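Sulfhydryl oxidase Erv1p (Arabidopsis thaliana, PDB 2HJ3) catalyses FAD-dependent disulfide bond formation, passing electrons from thiols to oxygen, and supports import and folding of small cysteine-containing proteins in the mitochondrial intermembrane space. Local coordinates at the interface of chains A and B. Residues are numbered along the deposited sequence; one frame, centred on the assembly and turned at random. Chains: chain A/B, Sulfhydryl oxidase Erv1p.

Contact 1: the interface of chains A and B. Residues chain A 16, 19-20, 23; chain B 13, 16-17, 47.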
loop_
_atom_site.group_PDB
_atom_site.type_symbol
_atom_site.label_atom_id
_atom_site.label_comp_id
_atom_site.label_asym_id
_atom_site.label_seq_id
_atom_site.Cartn_x
_atom_site.Cartn_y
_atom_site.Cartn_z
ATOM N N ALA A 16 -3.496 3.887 8.090
ATOM C CA ALA A 16 -4.069 3.237 6.928
ATOM C C ALA A 16 -3.045 2.273 6.320
ATOM O O ALA A 16 -3.341 1.108 6.061
ATOM C CB ALA A 16 -4.482 4.291 5.904
ATOM N N THR A 19 -2.278 -0.840 8.466
ATOM C CA THR A 19 -3.398 -1.777 8.340
ATOM C C THR A 19 -3.255 -2.595 7.057
ATOM O O THR A 19 -3.417 -3.817 7.051
ATOM C CB THR A 19 -4.750 -1.031 8.298
ATOM O OG1 THR A 19 -4.972 -0.385 9.559
ATOM C CG2 THR A 19 -5.896 -1.998 8.023
ATOM N N PHE A 20 -2.948 -1.902 5.970
ATOM C CA PHE A 20 -2.761 -2.542 4.680
ATOM C C PHE A 20 -1.555 -3.489 4.731
ATOM O O PHE A 20 -1.652 -4.661 4.359
ATOM C CB PHE A 20 -2.566 -1.456 3.610
ATOM C CG PHE A 20 -2.025 -1.971 2.323
ATOM C CD1 PHE A 20 -2.673 -2.991 1.642
ATOM C CD2 PHE A 20 -0.841 -1.462 1.806
ATOM C CE1 PHE A 20 -2.148 -3.505 0.461
ATOM C CE2 PHE A 20 -0.301 -1.972 0.620
ATOM C CZ PHE A 20 -0.956 -2.995 -0.051
ATOM N N THR A 23 -2.098 -6.384 7.301
ATOM C CA THR A 23 -3.144 -7.282 6.824
ATOM C C THR A 23 -2.564 -8.101 5.691
ATOM O O THR A 23 -2.857 -9.280 5.544
ATOM C CB THR A 23 -4.381 -6.531 6.300
ATOM O OG1 THR A 23 -4.965 -5.766 7.360
ATOM C CG2 THR A 23 -5.403 -7.519 5.775
ATOM N N LEU B 13 -9.995 -2.793 5.185
ATOM C CA LEU B 13 -8.840 -2.990 4.327
ATOM C C LEU B 13 -8.970 -2.023 3.150
ATOM O O LEU B 13 -8.038 -1.282 2.844
ATOM C CB LEU B 13 -8.778 -4.434 3.824
ATOM C CG LEU B 13 -7.609 -4.761 2.883
ATOM C CD1 LEU B 13 -6.288 -4.396 3.543
ATOM C CD2 LEU B 13 -7.633 -6.236 2.528
ATOM N N ALA B 16 -8.422 1.664 4.121
ATOM C CA ALA B 16 -7.022 1.911 4.424
ATOM C C ALA B 16 -6.256 2.034 3.120
ATOM O O ALA B 16 -5.490 2.973 2.920
ATOM C CB ALA B 16 -6.449 0.767 5.271
ATOM N N THR B 17 -6.491 1.089 2.224
ATOM C CA THR B 17 -5.798 1.077 0.952
ATOM C C THR B 17 -6.055 2.320 0.100
ATOM O O THR B 17 -5.103 2.951 -0.365
ATOM C CB THR B 17 -6.135 -0.192 0.177
ATOM O OG1 THR B 17 -5.850 -1.333 1.004
ATOM C CG2 THR B 17 -5.279 -0.278 -1.081
ATOM N N LEU B 47 -0.276 -4.792 -6.594
ATOM C CA LEU B 47 -1.560 -4.798 -5.903
ATOM C C LEU B 47 -2.562 -5.763 -6.513
ATOM O O LEU B 47 -3.262 -6.465 -5.797
ATOM C CB LEU B 47 -2.159 -3.391 -5.890
ATOM C CG LEU B 47 -1.523 -2.407 -4.908
ATOM C CD1 LEU B 47 -2.015 -0.990 -5.172
ATOM C CD2 LEU B 47 -1.867 -2.833 -3.496
#
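A:Phe20 reaches across the dimer boundary into chain B and buries 51 Å² there, between B:Thr17 and B:Leu47. The ring takes its two neighbours at different points. Near its root, CD1 lies 3.6 Å from the hydroxyl OG1 of B:Thr17; at its far end, CZ lies 3.6 Å from the methyl CD2 of B:Leu47. With CG trans to the backbone N (chi1 165°), the phenyl group is carried away from its own helix and towards B:Thr17 and B:Leu47. The B:Thr17 hydroxyl is also tied to its own chain, donating to B:Leu13 O at 2.9 Å from above the carbonyl plane, which probably helps hold the hydroxyl towards the ring.

B:Leu13 hides 35 Å², and its CD1 methyl meets CG2 of A:Thr23 at 3.9 Å, the two side chains crossing at a slant. A:Thr23 turns its OG1 back to A:Thr19 O of the preceding turn, so its methyl is the part that faces the leucine. A serine at A:Thr23 would probably leave the B:Leu13 methyls without their methyl partner and open a small gap there.

B:Ala16 buries 31 Å² beside A:Ala16, whose CB comes 3.8 Å from the CA of B:Ala16. Such small side chains let the two backbones approach closely. The patch sits where helix 10-27 of each chain packs on its twin, with B:Leu47 contributed by helix 34-50.

Contact 2: the interface of chains A and B. Residues chain A 13, 17, 47, 51-52; chain B 19-20, 23.
B:Phe20 and A:Leu47 lead the apolar packing, the end of the ring meeting the leucine with CZ 3.5 Å from the CD2 methyl. B:Phe20 buries 72 Å² in all. CE1 is near the same methyl, so this one leucine branch rests against that end of the ring. The leucine CG stands opposite the carbonyl carbon (chi1 -77°), and with CD1 anti to CA (chi2 176°), the CD2 branch is the one turned to the ring. One turn further along helix 10-27, B:Thr23 meets the CD1 branch of A:Leu13, with its CB 3.5 Å away. Its methyl CG2 also touches A:Pro52, whose CB approaches to 3.8 Å, so the threonine packs against both a helix and the loop just after helix 34-50.

A mixed contact adds to this: the hydroxyl OG1 of A:Thr17 lies 3.5 Å from CD1 of B:Phe20, near the root of the ring.

Hydrogen bonding within chain A orients that threonine. A:Thr17 OG1 donates to A:Leu13 O at 3.0 Å, standing well above the carbonyl plane, and A:Thr17 OG1 also lies at the edge of the A:Tyr51 ring, in its plane. Its hydroxyl is bonded within its own chain and still borders the phenylalanine. The chain is the ERV/ALR sulfhydryl oxidase part of a longer protein, and by seating B:Phe20 in a surface built from two helices of its partner, the site helps hold together the homodimer.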
loop_
_atom_site.group_PDB
_atom_site.type_symbol
_atom_site.label_atom_id
_atom_site.label_comp_id
_atom_site.label_asym_id
_atom_site.label_seq_id
_atom_site.Cartn_x
_atom_site.Cartn_y
_atom_site.Cartn_z
ATOM N N LEU A 13 -2.391 8.598 7.460
ATOM C CA LEU A 13 -1.699 7.867 6.405
ATOM C C LEU A 13 -1.039 6.643 7.026
ATOM O O LEU A 13 -1.222 5.519 6.556
ATOM C CB LEU A 13 -0.638 8.757 5.747
ATOM C CG LEU A 13 0.104 8.158 4.546
ATOM C CD1 LEU A 13 -0.870 7.990 3.401
ATOM C CD2 LEU A 13 1.264 9.047 4.129
ATOM N N THR A 17 -1.832 2.762 6.108
ATOM C CA THR A 17 -0.786 1.946 5.527
ATOM C C THR A 17 -0.425 0.733 6.388
ATOM O O THR A 17 -0.306 -0.383 5.876
ATOM C CB THR A 17 0.470 2.792 5.260
ATOM O OG1 THR A 17 0.127 3.900 4.409
ATOM C CG2 THR A 17 1.538 1.948 4.572
ATOM N N LEU A 47 7.842 1.475 -1.533
ATOM C CA LEU A 47 7.442 2.301 -0.388
ATOM C C LEU A 47 8.598 3.140 0.147
ATOM O O LEU A 47 8.402 4.283 0.562
ATOM C CB LEU A 47 6.908 1.439 0.761
ATOM C CG LEU A 47 5.497 0.870 0.660
ATOM C CD1 LEU A 47 5.235 -0.025 1.854
ATOM C CD2 LEU A 47 4.483 1.993 0.618
ATOM N N TYR A 51 6.548 6.432 -0.255
ATOM C CA TYR A 51 5.671 6.758 0.866
ATOM C C TYR A 51 5.463 8.273 0.955
ATOM O O TYR A 51 6.421 9.033 1.089
ATOM C CB TYR A 51 6.245 6.219 2.174
ATOM C CG TYR A 51 5.255 6.281 3.313
ATOM C CD1 TYR A 51 4.072 5.542 3.272
ATOM C CD2 TYR A 51 5.483 7.098 4.414
ATOM C CE1 TYR A 51 3.141 5.614 4.300
ATOM C CE2 TYR A 51 4.553 7.186 5.449
ATOM C CZ TYR A 51 3.384 6.441 5.388
ATOM O OH TYR A 51 2.456 6.534 6.400
ATOM N N PRO A 52 4.195 8.727 0.872
ATOM C CA PRO A 52 3.729 10.123 0.916
ATOM C C PRO A 52 4.072 11.035 2.093
ATOM O O PRO A 52 3.420 12.057 2.271
ATOM C CB PRO A 52 2.218 9.992 0.738
ATOM C CG PRO A 52 2.079 8.756 -0.062
ATOM C CD PRO A 52 3.059 7.827 0.601
ATOM N N THR B 19 -6.991 5.195 1.077
ATOM C CA THR B 19 -6.389 6.339 1.744
ATOM C C THR B 19 -4.911 6.395 1.380
ATOM O O THR B 19 -4.371 7.464 1.127
ATOM C CB THR B 19 -6.531 6.244 3.277
ATOM O OG1 THR B 19 -7.921 6.270 3.625
ATOM C CG2 THR B 19 -5.830 7.411 3.956
ATOM N N PHE B 20 -4.263 5.237 1.352
ATOM C CA PHE B 20 -2.851 5.164 1.007
ATOM C C PHE B 20 -2.651 5.567 -0.457
ATOM O O PHE B 20 -1.892 6.490 -0.770
ATOM C CB PHE B 20 -2.324 3.735 1.242
ATOM C CG PHE B 20 -1.013 3.454 0.563
ATOM C CD1 PHE B 20 0.127 4.170 0.898
ATOM C CD2 PHE B 20 -0.932 2.514 -0.455
ATOM C CE1 PHE B 20 1.333 3.961 0.225
ATOM C CE2 PHE B 20 0.273 2.295 -1.139
ATOM C CZ PHE B 20 1.405 3.022 -0.797
ATOM N N THR B 23 -3.527 9.213 -1.307
ATOM C CA THR B 23 -2.590 10.164 -0.723
ATOM C C THR B 23 -1.306 10.086 -1.542
ATOM O O THR B 23 -0.661 11.100 -1.812
ATOM C CB THR B 23 -2.273 9.835 0.740
ATOM O OG1 THR B 23 -3.495 9.722 1.474
ATOM C CG2 THR B 23 -1.416 10.938 1.359
#

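Contact 3: the interface of chains A and B. Residues chain A 20, 39, 43, 46-47; chain B 20, 43, 46-47, 50.
A:Ile46 and B:Ile46 point at each other tip to tip, their CD1 methyls meeting at 3.9 Å. Alongside, A:Leu43 and B:Leu43 cross through their CD1 branches, also at 3.9 Å. These like-with-like pairs form an apolar centre between the two copies of helix 34-50, as expected of contacts near a two-fold axis. Each isoleucine also reaches the opposite backbone: A:Ile46 CD1 comes 3.9 Å from the N of B:Leu43, and B:Ile46 CD1 lies 3.8 Å from the O of A:Asp39.

Further out, B:Met50 brings its terminal methyl CE up to the CB of A:Asp39, while its sulfur SD lies 4.0 Å from the CD2 branch of A:Leu43. The methionine runs out extended and then bends at its third torsion (chi3 -83°), which lays the methyl against the aspartate's methylene. A:Asp39 and B:Ile46 pass in opposite directions, with CB of the aspartate 4.0 Å from the isoleucine CG2. The aspartate thus packs here mainly through its aliphatic carbon, burying 37 Å².

What positions the centre is helical spacing: A:Asp39, A:Leu43, A:Ile46 and A:Leu47 fall on one face of helix 34-50, as do B:Leu43, B:Ile46, B:Leu47 and B:Met50, bringing the leucines and isoleucines into register. A:Phe20, packed on B:Leu47, and B:Phe20, packed on A:Leu47, border this core. The patch lies where helix 34-50 of one chain packs against its copy, flanked by helix 10-27 from both chains.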
loop_
_atom_site.group_PDB
_atom_site.type_symbol
_atom_site.label_atom_id
_atom_site.label_comp_id
_atom_site.label_asym_id
_atom_site.label_seq_id
_atom_site.Cartn_x
_atom_site.Cartn_y
_atom_site.Cartn_z
ATOM N N PHE A 20 -2.948 -1.902 5.970
ATOM C CA PHE A 20 -2.761 -2.542 4.680
ATOM C C PHE A 20 -1.555 -3.489 4.731
ATOM O O PHE A 20 -1.652 -4.661 4.359
ATOM C CB PHE A 20 -2.566 -1.456 3.610
ATOM C CG PHE A 20 -2.025 -1.971 2.323
ATOM C CD1 PHE A 20 -2.673 -2.991 1.642
ATOM C CD2 PHE A 20 -0.841 -1.462 1.806
ATOM C CE1 PHE A 20 -2.148 -3.505 0.461
ATOM C CE2 PHE A 20 -0.301 -1.972 0.620
ATOM C CZ PHE A 20 -0.956 -2.995 -0.051
ATOM N N ASP A 39 7.386 -9.766 -5.331
ATOM C CA ASP A 39 6.494 -8.615 -5.231
ATOM C C ASP A 39 6.553 -7.970 -3.858
ATOM O O ASP A 39 6.580 -6.745 -3.742
ATOM C CB ASP A 39 5.053 -9.017 -5.558
ATOM C CG ASP A 39 4.899 -9.486 -6.990
ATOM O OD1 ASP A 39 5.762 -9.125 -7.819
ATOM O OD2 ASP A 39 3.915 -10.198 -7.286
ATOM N N LEU A 43 7.584 -4.277 -3.304
ATOM C CA LEU A 43 6.619 -3.393 -2.659
ATOM C C LEU A 43 7.298 -2.557 -1.578
ATOM O O LEU A 43 7.071 -1.353 -1.481
ATOM C CB LEU A 43 5.482 -4.218 -2.048
ATOM C CG LEU A 43 4.509 -3.469 -1.129
ATOM C CD1 LEU A 43 3.808 -2.362 -1.901
ATOM C CD2 LEU A 43 3.496 -4.439 -0.555
ATOM N N ILE A 46 9.564 0.029 -3.226
ATOM C CA ILE A 46 8.747 1.102 -3.768
ATOM C C ILE A 46 8.320 2.035 -2.639
ATOM O O ILE A 46 8.446 3.251 -2.759
ATOM C CB ILE A 46 7.514 0.538 -4.517
ATOM C CG1 ILE A 46 7.990 -0.214 -5.770
ATOM C CG2 ILE A 46 6.555 1.668 -4.892
ATOM C CD1 ILE A 46 6.889 -0.834 -6.579
ATOM N N LEU A 47 7.842 1.475 -1.533
ATOM C CA LEU A 47 7.442 2.301 -0.388
ATOM C C LEU A 47 8.598 3.140 0.147
ATOM O O LEU A 47 8.402 4.283 0.562
ATOM C CB LEU A 47 6.908 1.439 0.761
ATOM C CG LEU A 47 5.497 0.870 0.660
ATOM C CD1 LEU A 47 5.235 -0.025 1.854
ATOM C CD2 LEU A 47 4.483 1.993 0.618
ATOM N N PHE B 20 -4.263 5.237 1.352
ATOM C CA PHE B 20 -2.851 5.164 1.007
ATOM C C PHE B 20 -2.651 5.567 -0.457
ATOM O O PHE B 20 -1.892 6.490 -0.770
ATOM C CB PHE B 20 -2.324 3.735 1.242
ATOM C CG PHE B 20 -1.013 3.454 0.563
ATOM C CD1 PHE B 20 0.127 4.170 0.898
ATOM C CD2 PHE B 20 -0.932 2.514 -0.455
ATOM C CE1 PHE B 20 1.333 3.961 0.225
ATOM C CE2 PHE B 20 0.273 2.295 -1.139
ATOM C CZ PHE B 20 1.405 3.022 -0.797
ATOM N N LEU B 43 3.662 -0.679 -8.797
ATOM C CA LEU B 43 2.898 -0.711 -7.569
ATOM C C LEU B 43 1.475 -1.205 -7.817
ATOM O O LEU B 43 0.946 -1.995 -7.034
ATOM C CB LEU B 43 2.846 0.671 -6.932
ATOM C CG LEU B 43 1.785 0.762 -5.838
ATOM C CD1 LEU B 43 2.108 -0.248 -4.763
ATOM C CD2 LEU B 43 1.732 2.172 -5.272
ATOM N N ILE B 46 1.602 -4.943 -8.610
ATOM C CA ILE B 46 1.806 -5.733 -7.401
ATOM C C ILE B 46 0.491 -5.877 -6.648
ATOM O O ILE B 46 0.167 -6.954 -6.144
ATOM C CB ILE B 46 2.873 -5.089 -6.489
ATOM C CG1 ILE B 46 4.261 -5.284 -7.113
ATOM C CG2 ILE B 46 2.825 -5.700 -5.105
ATOM C CD1 ILE B 46 5.342 -4.406 -6.492
ATOM N N LEU B 47 -0.276 -4.792 -6.594
ATOM C CA LEU B 47 -1.560 -4.798 -5.903
ATOM C C LEU B 47 -2.562 -5.763 -6.513
ATOM O O LEU B 47 -3.262 -6.465 -5.797
ATOM C CB LEU B 47 -2.159 -3.391 -5.890
ATOM C CG LEU B 47 -1.523 -2.407 -4.908
ATOM C CD1 LEU B 47 -2.015 -0.990 -5.172
ATOM C CD2 LEU B 47 -1.867 -2.833 -3.496
ATOM N N MET B 50 -1.336 -9.254 -5.320
ATOM C CA MET B 50 -1.210 -9.336 -3.875
ATOM C C MET B 50 -2.343 -8.846 -2.970
ATOM O O MET B 50 -2.351 -9.169 -1.783
ATOM C CB MET B 50 0.085 -8.614 -3.516
ATOM C CG MET B 50 0.598 -8.794 -2.123
ATOM S SD MET B 50 2.153 -7.886 -1.996
ATOM C CE MET B 50 3.310 -9.084 -2.703
#

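The three contacts form one continuous two-fold interface built on helices 10-27 and 34-50 of both chains. The C-alpha centres of contact 1 lie about 10 Å from those of contact 2 and of contact 3, while contacts 2 and 3 are about 11 Å apart. Contacts 1 and 2 are largely each other's symmetry twins, which explains the matching arrangements of A:Phe20 and B:Phe20. Contact 3 shares A:Phe20 and B:Leu47 with contact 1, and A:Leu47 and B:Phe20 with contact 2. These shared pairs link the packing of the two first helices to that of the two second helices, consistent with the protein being a homodimer.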